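Local coordinates for protein branched-chain-amino-acid aminotransferase (PDB 6NST) that probably transfers the amino group of leucine, isoleucine or valine to 2-oxoglutarate, using pyridoxal 5'-phosphate as cofactor, at residues A[35-40]-A[60-65]; A[187-192]-A[238-243]; A[202-207]-A[248-253]. The protein carries 1 engineered substitution. All coordinates share one frame; numbering follows the deposited sequence.

Contact 1 of 3, residues A[35-40]-A[60-65]; sequences MGVFEG and DRLFDS. With SO4 (sulfate ion), chain G.
Glu-39 OE2 is held by two groups, Arg-61 NH1 at 2.8 Å and His-58 ND1. Arg-61 NE meets the other oxygen, Glu-39 OE1, at 2.8 Å, so the guanidinium grips the buried carboxylate side-on, one nitrogen to each oxygen. Both oxygens are approached from the syn side, with the carboxylate and guanidinium planes turned 37° apart. A bend at chi3 (66°) swings the end of Arg-61 toward the strand, and its NH1 and NH2 share O1 of a sulfate, probably from the crystallisation liquor, at the guanidinium edge; NH2 lies 2.8 Å from that O1. In this class-IV aminotransferase the pair joins strand 36-46 of the antiparallel sheet to helix 55-68; the short pieces 36-38 and 60-65 run almost antiparallel (167°). Apolar contacts continue along the interface, with Val-37 CG2 on Leu-62 CD1 at 3.7 Å and Val-37 CG1 on Ser-65 CB at 3.6 Å. A water lies within hydrogen-bonding distance of Phe-38 O, Glu-39 OE1 and Ser-65 OG and bridges strand and helix. That hydroxyl donates to Arg-61 O at 2.9 Å and is also hydrogen-bonded to the backbone N of Lys-160, the probable cofactor-bearing lysine, here without its cofactor. Phe-38 points away from the helix and packs on Lys-160.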
loop_
_atom_site.group_PDB
_atom_site.type_symbol
_atom_site.label_atom_id
_atom_site.label_comp_id
_atom_site.label_asym_id
_atom_site.label_seq_id
_atom_site.Cartn_x
_atom_site.Cartn_y
_atom_site.Cartn_z
ATOM N N MET A 35 -20.353 12.634 12.440
ATOM C CA MET A 35 -21.243 12.142 11.389
ATOM C C MET A 35 -22.212 13.249 10.996
ATOM O O MET A 35 -23.212 13.497 11.674
ATOM C CB MET A 35 -21.986 10.897 11.855
ATOM C CG MET A 35 -22.904 10.280 10.814
ATOM S SD MET A 35 -22.024 9.735 9.340
ATOM C CE MET A 35 -22.875 8.198 8.999
ATOM N N GLY A 36 -21.908 13.913 9.893
ATOM C CA GLY A 36 -22.770 14.944 9.360
ATOM C C GLY A 36 -22.187 15.426 8.053
ATOM O O GLY A 36 -21.015 15.183 7.744
ATOM N N VAL A 37 -23.027 16.102 7.280
ATOM C CA VAL A 37 -22.620 16.607 5.975
ATOM C C VAL A 37 -22.889 18.104 5.926
ATOM O O VAL A 37 -23.761 18.622 6.633
ATOM C CB VAL A 37 -23.340 15.871 4.821
ATOM C CG1 VAL A 37 -23.117 14.368 4.931
ATOM C CG2 VAL A 37 -24.825 16.190 4.817
ATOM N N PHE A 38 -22.119 18.806 5.098
ATOM C CA PHE A 38 -22.250 20.251 4.993
ATOM C C PHE A 38 -21.833 20.695 3.600
ATOM O O PHE A 38 -21.337 19.907 2.791
ATOM C CB PHE A 38 -21.425 20.975 6.067
ATOM C CG PHE A 38 -19.941 20.937 5.832
ATOM C CD1 PHE A 38 -19.277 22.046 5.336
ATOM C CD2 PHE A 38 -19.208 19.795 6.115
ATOM C CE1 PHE A 38 -17.912 22.019 5.123
ATOM C CE2 PHE A 38 -17.841 19.761 5.903
ATOM C CZ PHE A 38 -17.192 20.875 5.406
ATOM N N GLU A 39 -22.049 21.979 3.327
ATOM C CA GLU A 39 -21.704 22.569 2.044
ATOM C C GLU A 39 -21.113 23.953 2.266
ATOM O O GLU A 39 -21.329 24.591 3.300
ATOM C CB GLU A 39 -22.923 22.662 1.115
ATOM C CG GLU A 39 -23.194 21.402 0.309
ATOM C CD GLU A 39 -22.048 21.061 -0.629
ATOM O OE1 GLU A 39 -21.677 19.870 -0.711
ATOM O OE2 GLU A 39 -21.513 21.988 -1.275
ATOM N N GLY A 40 -20.345 24.401 1.280
ATOM C CA GLY A 40 -19.865 25.766 1.237
ATOM C C GLY A 40 -20.389 26.447 -0.008
ATOM O O GLY A 40 -20.090 26.018 -1.126
ATOM N N ASP A 60 -27.607 19.598 -4.512
ATOM C CA ASP A 60 -27.554 18.210 -4.963
ATOM C C ASP A 60 -26.402 17.460 -4.305
ATOM O O ASP A 60 -26.536 16.279 -3.968
ATOM C CB ASP A 60 -27.419 18.149 -6.485
ATOM C CG ASP A 60 -28.726 18.423 -7.201
ATOM O OD1 ASP A 60 -29.781 18.449 -6.533
ATOM O OD2 ASP A 60 -28.694 18.610 -8.436
ATOM N N ARG A 61 -25.261 18.126 -4.122
ATOM C CA ARG A 61 -24.136 17.465 -3.474
ATOM C C ARG A 61 -24.403 17.244 -1.994
ATOM O O ARG A 61 -23.943 16.245 -1.426
ATOM C CB ARG A 61 -22.856 18.274 -3.673
ATOM C CG ARG A 61 -21.594 17.510 -3.314
ATOM C CD ARG A 61 -20.354 18.254 -3.765
ATOM N NE ARG A 61 -20.168 19.509 -3.045
ATOM C CZ ARG A 61 -19.172 20.357 -3.272
ATOM N NH1 ARG A 61 -19.078 21.478 -2.568
ATOM N NH2 ARG A 61 -18.268 20.084 -4.206
ATOM N N LEU A 62 -25.145 18.152 -1.354
ATOM C CA LEU A 62 -25.526 17.939 0.038
ATOM C C LEU A 62 -26.371 16.678 0.183
ATOM O O LEU A 62 -26.128 15.859 1.077
ATOM C CB LEU A 62 -26.281 19.155 0.572
ATOM C CG LEU A 62 -26.547 19.151 2.078
ATOM C CD1 LEU A 62 -25.243 19.316 2.855
ATOM C CD2 LEU A 62 -27.548 20.232 2.460
ATOM N N PHE A 63 -27.358 16.498 -0.698
ATOM C CA PHE A 63 -28.185 15.297 -0.643
ATOM C C PHE A 63 -27.404 14.060 -1.061
ATOM O O PHE A 63 -27.638 12.970 -0.524
ATOM C CB PHE A 63 -29.431 15.478 -1.512
ATOM C CG PHE A 63 -30.521 16.264 -0.840
ATOM C CD1 PHE A 63 -30.381 17.625 -0.624
ATOM C CD2 PHE A 63 -31.684 15.640 -0.416
ATOM C CE1 PHE A 63 -31.383 18.351 0.001
ATOM C CE2 PHE A 63 -32.692 16.360 0.207
ATOM C CZ PHE A 63 -32.539 17.716 0.417
ATOM N N ASP A 64 -26.473 14.207 -2.009
ATOM C CA ASP A 64 -25.548 13.121 -2.317
ATOM C C ASP A 64 -24.730 12.737 -1.091
ATOM O O ASP A 64 -24.598 11.551 -0.763
ATOM C CB ASP A 64 -24.625 13.524 -3.468
ATOM C CG ASP A 64 -25.252 13.303 -4.826
ATOM O OD1 ASP A 64 -26.417 12.856 -4.881
ATOM O OD2 ASP A 64 -24.575 13.568 -5.842
ATOM N N SER A 65 -24.166 13.734 -0.403
ATOM C CA SER A 65 -23.360 13.454 0.780
ATOM C C SER A 65 -24.184 12.760 1.857
ATOM O O SER A 65 -23.710 11.814 2.496
ATOM C CB SER A 65 -22.755 14.750 1.322
ATOM O OG SER A 65 -21.902 15.357 0.364
HETATM S S SO4 G . -15.732 23.316 -3.931
HETATM O O1 SO4 G . -16.876 22.483 -4.293
HETATM O O2 SO4 G . -16.114 24.230 -2.864
HETATM O O3 SO4 G . -14.630 22.469 -3.476
HETATM O O4 SO4 G . -15.306 24.082 -5.099
HETATM O O HOH W 1 -22.122 18.129 0.968
#

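Contact 2 of 3, residues A[187-192]-A[238-243]; sequences DPEGYV and EKRITR
Tyr-191 and Arg-240 stack, the guanidinium lying over one face of the ring with the planes 28° apart. Arg-240 CZ is 4.0 Å from the ring centroid, an off-centre cation-pi contact displaced toward CE1, and a bend at chi3 (96°) turns the guanidinium onto the ring. From its edge, NH2 makes a salt bridge to Glu-189 OE2 at 3.0 Å. The same two residues bridge between chains: Arg-240 NH2 also pairs with Glu-189 of the fourth subunit, and Glu-189 OE2 with Arg-240 of the third subunit. Beside the ring, Val-192 N donates to Ile-241 O at 2.6 Å, nearly straight at 171°, and that oxygen also lies at the tyrosine edge. Val-192 CG2 meets Ile-241 CG2 at 4.2 Å.

In the second shell, Glu-189 sits within a type I turn from Asp-187 to Gly-190, and Tyr-191 follows it; Asp-187 OD1 accepts from Tyr-191 N at 2.7 Å. One water joins Asp-187 OD2 to Arg-240 NH2, and another links Val-192 O with Ile-241 N. Thr-242 N-caps helix 243-247, its OG1 hydrogen-bonded to Asp-244 OD2 and Glu-245 N.

The contact thus ties the turn between strands 182-186 and 192-195 to the link from strand 235-238 into helix 243-247, while Val-192 packs on strand 182-186 and Ile-241 on strands 199-204 and 207-210.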
loop_
_atom_site.group_PDB
_atom_site.type_symbol
_atom_site.label_atom_id
_atom_site.label_comp_id
_atom_site.label_asym_id
_atom_site.label_seq_id
_atom_site.Cartn_x
_atom_site.Cartn_y
_atom_site.Cartn_z
ATOM N N ASP A 187 -2.183 11.610 -2.045
ATOM C CA ASP A 187 -3.017 10.453 -1.752
ATOM C C ASP A 187 -2.159 9.334 -1.154
ATOM O O ASP A 187 -0.931 9.436 -1.114
ATOM C CB ASP A 187 -3.751 10.002 -3.020
ATOM C CG ASP A 187 -2.808 9.599 -4.144
ATOM O OD1 ASP A 187 -1.581 9.535 -3.927
ATOM O OD2 ASP A 187 -3.309 9.349 -5.261
ATOM N N PRO A 188 -2.780 8.252 -0.664
ATOM C CA PRO A 188 -1.986 7.144 -0.098
ATOM C C PRO A 188 -0.998 6.502 -1.068
ATOM O O PRO A 188 -0.139 5.733 -0.619
ATOM C CB PRO A 188 -3.058 6.141 0.345
ATOM C CG PRO A 188 -4.224 6.997 0.687
ATOM C CD PRO A 188 -4.209 8.119 -0.319
ATOM N N GLU A 189 -1.083 6.783 -2.365
ATOM C CA GLU A 189 -0.108 6.271 -3.318
ATOM C C GLU A 189 1.039 7.240 -3.572
ATOM O O GLU A 189 2.030 6.850 -4.200
ATOM C CB GLU A 189 -0.796 5.928 -4.646
ATOM C CG GLU A 189 -1.620 4.648 -4.601
ATOM C CD GLU A 189 -2.944 4.777 -5.326
ATOM O OE1 GLU A 189 -3.743 5.664 -4.955
ATOM O OE2 GLU A 189 -3.185 3.996 -6.271
ATOM N N GLY A 190 0.938 8.481 -3.096
ATOM C CA GLY A 190 1.992 9.460 -3.255
ATOM C C GLY A 190 1.752 10.496 -4.331
ATOM O O GLY A 190 2.584 11.397 -4.494
ATOM N N TYR A 191 0.651 10.400 -5.066
ATOM C CA TYR A 191 0.332 11.344 -6.126
ATOM C C TYR A 191 -0.413 12.552 -5.564
ATOM O O TYR A 191 -1.001 12.502 -4.481
ATOM C CB TYR A 191 -0.497 10.662 -7.216
ATOM C CG TYR A 191 0.241 9.526 -7.888
ATOM C CD1 TYR A 191 0.155 8.232 -7.395
ATOM C CD2 TYR A 191 1.042 9.752 -9.000
ATOM C CE1 TYR A 191 0.834 7.192 -7.994
ATOM C CE2 TYR A 191 1.727 8.715 -9.611
ATOM C CZ TYR A 191 1.617 7.438 -9.101
ATOM O OH TYR A 191 2.292 6.397 -9.692
ATOM N N VAL A 192 -0.380 13.647 -6.324
ATOM C CA VAL A 192 -1.034 14.879 -5.901
ATOM C C VAL A 192 -2.544 14.704 -5.965
ATOM O O VAL A 192 -3.091 14.229 -6.968
ATOM C CB VAL A 192 -0.574 16.058 -6.772
ATOM C CG1 VAL A 192 -1.325 17.328 -6.396
ATOM C CG2 VAL A 192 0.926 16.261 -6.633
ATOM N N GLU A 238 -6.883 15.160 -17.428
ATOM C CA GLU A 238 -6.985 14.579 -16.095
ATOM C C GLU A 238 -6.085 13.351 -16.034
ATOM O O GLU A 238 -6.256 12.415 -16.822
ATOM C CB GLU A 238 -8.428 14.200 -15.767
ATOM C CG GLU A 238 -9.372 15.381 -15.651
ATOM C CD GLU A 238 -10.815 14.954 -15.476
ATOM O OE1 GLU A 238 -11.264 14.054 -16.218
ATOM O OE2 GLU A 238 -11.498 15.510 -14.593
ATOM N N LYS A 239 -5.131 13.358 -15.106
ATOM C CA LYS A 239 -4.196 12.249 -14.983
ATOM C C LYS A 239 -3.551 12.306 -13.606
ATOM O O LYS A 239 -3.761 13.247 -12.836
ATOM C CB LYS A 239 -3.141 12.283 -16.095
ATOM C CG LYS A 239 -2.144 13.423 -15.998
ATOM C CD LYS A 239 -1.145 13.352 -17.147
ATOM C CE LYS A 239 0.037 14.279 -16.924
ATOM N NZ LYS A 239 0.825 13.872 -15.733
ATOM N N ARG A 240 -2.770 11.275 -13.300
ATOM C CA ARG A 240 -2.036 11.246 -12.044
ATOM C C ARG A 240 -0.856 12.203 -12.121
ATOM O O ARG A 240 -0.077 12.170 -13.078
ATOM C CB ARG A 240 -1.559 9.829 -11.733
ATOM C CG ARG A 240 -2.657 8.785 -11.800
ATOM C CD ARG A 240 -2.095 7.390 -11.617
ATOM N NE ARG A 240 -2.200 6.933 -10.236
ATOM C CZ ARG A 240 -1.690 5.789 -9.791
ATOM N NH1 ARG A 240 -1.033 4.990 -10.620
ATOM N NH2 ARG A 240 -1.835 5.447 -8.519
ATOM N N ILE A 241 -0.732 13.061 -11.114
ATOM C CA ILE A 241 0.278 14.109 -11.073
ATOM C C ILE A 241 1.171 13.862 -9.867
ATOM O O ILE A 241 0.676 13.671 -8.750
ATOM C CB ILE A 241 -0.363 15.507 -10.995
ATOM C CG1 ILE A 241 -1.196 15.789 -12.244
ATOM C CG2 ILE A 241 0.704 16.577 -10.804
ATOM C CD1 ILE A 241 -1.943 17.102 -12.187
ATOM N N THR A 242 2.479 13.866 -10.089
ATOM C CA THR A 242 3.424 13.747 -8.991
ATOM C C THR A 242 3.754 15.129 -8.435
ATOM O O THR A 242 3.481 16.161 -9.053
ATOM C CB THR A 242 4.696 13.036 -9.448
ATOM O OG1 THR A 242 5.376 13.851 -10.411
ATOM C CG2 THR A 242 4.354 11.696 -10.078
ATOM N N ARG A 243 4.355 15.144 -7.244
ATOM C CA ARG A 243 4.693 16.420 -6.624
ATOM C C ARG A 243 5.753 17.165 -7.430
ATOM O O ARG A 243 5.680 18.390 -7.576
ATOM C CB ARG A 243 5.153 16.206 -5.181
ATOM C CG ARG A 243 6.518 15.550 -5.031
ATOM C CD ARG A 243 7.205 16.038 -3.771
ATOM N NE ARG A 243 6.715 15.350 -2.587
ATOM C CZ ARG A 243 6.785 15.834 -1.354
ATOM N NH1 ARG A 243 6.311 15.119 -0.345
ATOM N NH2 ARG A 243 7.311 17.030 -1.129
HETATM O O HOH W 2 -3.714 7.552 -7.090
HETATM O O HOH W 3 4.524 12.748 -5.816
HETATM O O HOH W 4 -2.823 13.058 -9.296
#

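Contact 3 of 3, residues A[202-207]-A[248-253]; sequences IIKDGV and IADEAF
With CG anti to its carbonyl carbon (chi1 -63°), Asp-250 sends its carboxylate across to the turn beyond the facing strand, where OD2 accepts from Asp-205 N at 2.7 Å. The bond is nearly straight (172°) and reaches OD2 on the anti side, 32° out of the carboxylate plane. Lys-204 starts with CG anti to its backbone N, then bends at chi2 and chi4 to bring NZ to a weak bond with Ile-248 O.

Strands 199-204 and 251-256 run antiparallel here. Ile-203 and Glu-251 form a hydrogen-bonded pair, Ile-203 N to Glu-251 O at 3.0 Å and Glu-251 N to Ile-203 O at 3.1 Å. Asp-250 N also donates weakly to Ile-203 O, so Asp-250 and Glu-251 both face Ile-203 in a classic beta bulge. Next along, Ile-202 and Ala-252 form a non-hydrogen-bonded pair, and Ile-202 CB packs on Ala-249 CB at 3.8 Å. On the face carrying Ile-203 and Glu-251, Ile-203 CD1 meets the edge of the Phe-253 ring at CE2, 3.5 Å away. The Glu-251 carboxylate continues to Thr-281 N and Val-280 N, at the start of helix 279-292.

After strand 199-204, the type I' turn from Lys-204 to Val-207 closes the hairpin between strands 199-204 and 207-210. Asp-205 OD1 and Asp-250 OD2 lie 3.7 Å apart; one water donates to OD1 of both aspartates, while another donates to Asp-250 OD2 and accepts from Gly-206 N. Together these waters and the Asp-205 amide probably offset the repulsion between the two negative charges.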
loop_
_atom_site.group_PDB
_atom_site.type_symbol
_atom_site.label_atom_id
_atom_site.label_comp_id
_atom_site.label_asym_id
_atom_site.label_seq_id
_atom_site.Cartn_x
_atom_site.Cartn_y
_atom_site.Cartn_z
ATOM N N ILE A 202 -2.450 22.548 -12.702
ATOM C CA ILE A 202 -1.149 22.980 -13.195
ATOM C C ILE A 202 -1.239 23.155 -14.703
ATOM O O ILE A 202 -2.054 22.514 -15.376
ATOM C CB ILE A 202 -0.009 22.001 -12.822
ATOM C CG1 ILE A 202 -0.189 20.654 -13.518
ATOM C CG2 ILE A 202 0.071 21.810 -11.312
ATOM C CD1 ILE A 202 0.947 19.686 -13.249
ATOM N N ILE A 203 -0.406 24.048 -15.230
ATOM C CA ILE A 203 -0.331 24.327 -16.659
ATOM C C ILE A 203 1.097 24.070 -17.116
ATOM O O ILE A 203 2.051 24.517 -16.470
ATOM C CB ILE A 203 -0.762 25.771 -16.987
ATOM C CG1 ILE A 203 -2.283 25.924 -16.902
ATOM C CG2 ILE A 203 -0.281 26.176 -18.374
ATOM C CD1 ILE A 203 -2.807 26.172 -15.509
ATOM N N LYS A 204 1.241 23.344 -18.222
ATOM C CA LYS A 204 2.549 23.064 -18.807
ATOM C C LYS A 204 2.412 23.168 -20.319
ATOM O O LYS A 204 1.692 22.373 -20.934
ATOM C CB LYS A 204 3.061 21.684 -18.391
ATOM C CG LYS A 204 4.484 21.378 -18.842
ATOM C CD LYS A 204 5.459 22.431 -18.346
ATOM C CE LYS A 204 6.896 22.072 -18.701
ATOM N NZ LYS A 204 7.352 20.832 -18.007
ATOM N N ASP A 205 3.088 24.157 -20.908
ATOM C CA ASP A 205 3.080 24.376 -22.356
ATOM C C ASP A 205 1.665 24.616 -22.878
ATOM O O ASP A 205 1.263 24.081 -23.914
ATOM C CB ASP A 205 3.749 23.213 -23.093
ATOM C CG ASP A 205 5.183 22.997 -22.650
ATOM O OD1 ASP A 205 5.866 23.996 -22.342
ATOM O OD2 ASP A 205 5.627 21.830 -22.601
ATOM N N GLY A 206 0.901 25.432 -22.153
ATOM C CA GLY A 206 -0.427 25.821 -22.576
ATOM C C GLY A 206 -1.508 24.785 -22.370
ATOM O O GLY A 206 -2.645 25.009 -22.804
ATOM N N VAL A 207 -1.199 23.663 -21.727
ATOM C CA VAL A 207 -2.168 22.605 -21.467
ATOM C C VAL A 207 -2.436 22.555 -19.970
ATOM O O VAL A 207 -1.507 22.656 -19.160
ATOM C CB VAL A 207 -1.670 21.243 -21.993
ATOM C CG1 VAL A 207 -2.712 20.161 -21.749
ATOM C CG2 VAL A 207 -1.333 21.341 -23.472
ATOM N N ILE A 248 7.831 21.747 -11.823
ATOM C CA ILE A 248 8.303 22.179 -13.134
ATOM C C ILE A 248 7.150 22.627 -14.035
ATOM O O ILE A 248 7.320 22.724 -15.250
ATOM C CB ILE A 248 9.140 21.087 -13.817
ATOM C CG1 ILE A 248 8.295 19.830 -14.043
ATOM C CG2 ILE A 248 10.376 20.782 -12.992
ATOM C CD1 ILE A 248 9.035 18.710 -14.743
ATOM N N ALA A 249 5.980 22.897 -13.466
ATOM C CA ALA A 249 4.875 23.411 -14.258
ATOM C C ALA A 249 5.073 24.893 -14.556
ATOM O O ALA A 249 5.771 25.607 -13.829
ATOM C CB ALA A 249 3.546 23.196 -13.534
ATOM N N ASP A 250 4.452 25.349 -15.648
ATOM C CA ASP A 250 4.495 26.770 -15.984
ATOM C C ASP A 250 3.617 27.583 -15.041
ATOM O O ASP A 250 3.993 28.686 -14.626
ATOM C CB ASP A 250 4.054 26.989 -17.432
ATOM C CG ASP A 250 4.978 26.324 -18.433
ATOM O OD1 ASP A 250 6.176 26.158 -18.126
ATOM O OD2 ASP A 250 4.505 25.973 -19.535
ATOM N N GLU A 251 2.441 27.059 -14.700
ATOM C CA GLU A 251 1.502 27.727 -13.811
ATOM C C GLU A 251 0.911 26.702 -12.854
ATOM O O GLU A 251 1.026 25.492 -13.055
ATOM C CB GLU A 251 0.370 28.417 -14.583
ATOM C CG GLU A 251 0.819 29.449 -15.594
ATOM C CD GLU A 251 -0.338 29.989 -16.410
ATOM O OE1 GLU A 251 -0.208 30.062 -17.649
ATOM O OE2 GLU A 251 -1.379 30.331 -15.810
ATOM N N ALA A 252 0.259 27.207 -11.811
ATOM C CA ALA A 252 -0.456 26.365 -10.865
ATOM C C ALA A 252 -1.437 27.233 -10.096
ATOM O O ALA A 252 -1.123 28.382 -9.770
ATOM C CB ALA A 252 0.503 25.658 -9.899
ATOM N N PHE A 253 -2.620 26.690 -9.811
ATOM C CA PHE A 253 -3.579 27.432 -9.009
ATOM C C PHE A 253 -4.508 26.476 -8.279
ATOM O O PHE A 253 -4.571 25.281 -8.575
ATOM C CB PHE A 253 -4.385 28.430 -9.855
ATOM C CG PHE A 253 -5.165 27.805 -10.977
ATOM C CD1 PHE A 253 -6.471 27.381 -10.784
ATOM C CD2 PHE A 253 -4.604 27.671 -12.235
ATOM C CE1 PHE A 253 -7.194 26.818 -11.822
ATOM C CE2 PHE A 253 -5.323 27.110 -13.277
ATOM C CZ PHE A 253 -6.618 26.685 -13.072
HETATM O O HOH W 5 7.373 24.947 -20.230
HETATM O O HOH W 6 2.324 27.227 -20.277
#

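In the fold
Contacts 1 and 2 are buried, whereas contact 3 is partly buried and runs out to an exposed hairpin turn. Contact 1 holds a helix against the antiparallel sheet that includes strand 36-46, close to the probable cofactor lysine; the other two lie in the mixed sheet that includes strands 199-204 and 251-256, and the loops beside it. Their centres are about 16 Å apart, and they meet where Ile-241 CG2 packs on Ile-202 CD1 at 4.0 Å. Contact 3 relies on strand pairing, contact 2 on a cation-pi stack and a bond between two loops. Ion pairs mark both buried contacts, confined to one chain in contact 1, but in contact 2 both within the chain and out to neighbouring subunits.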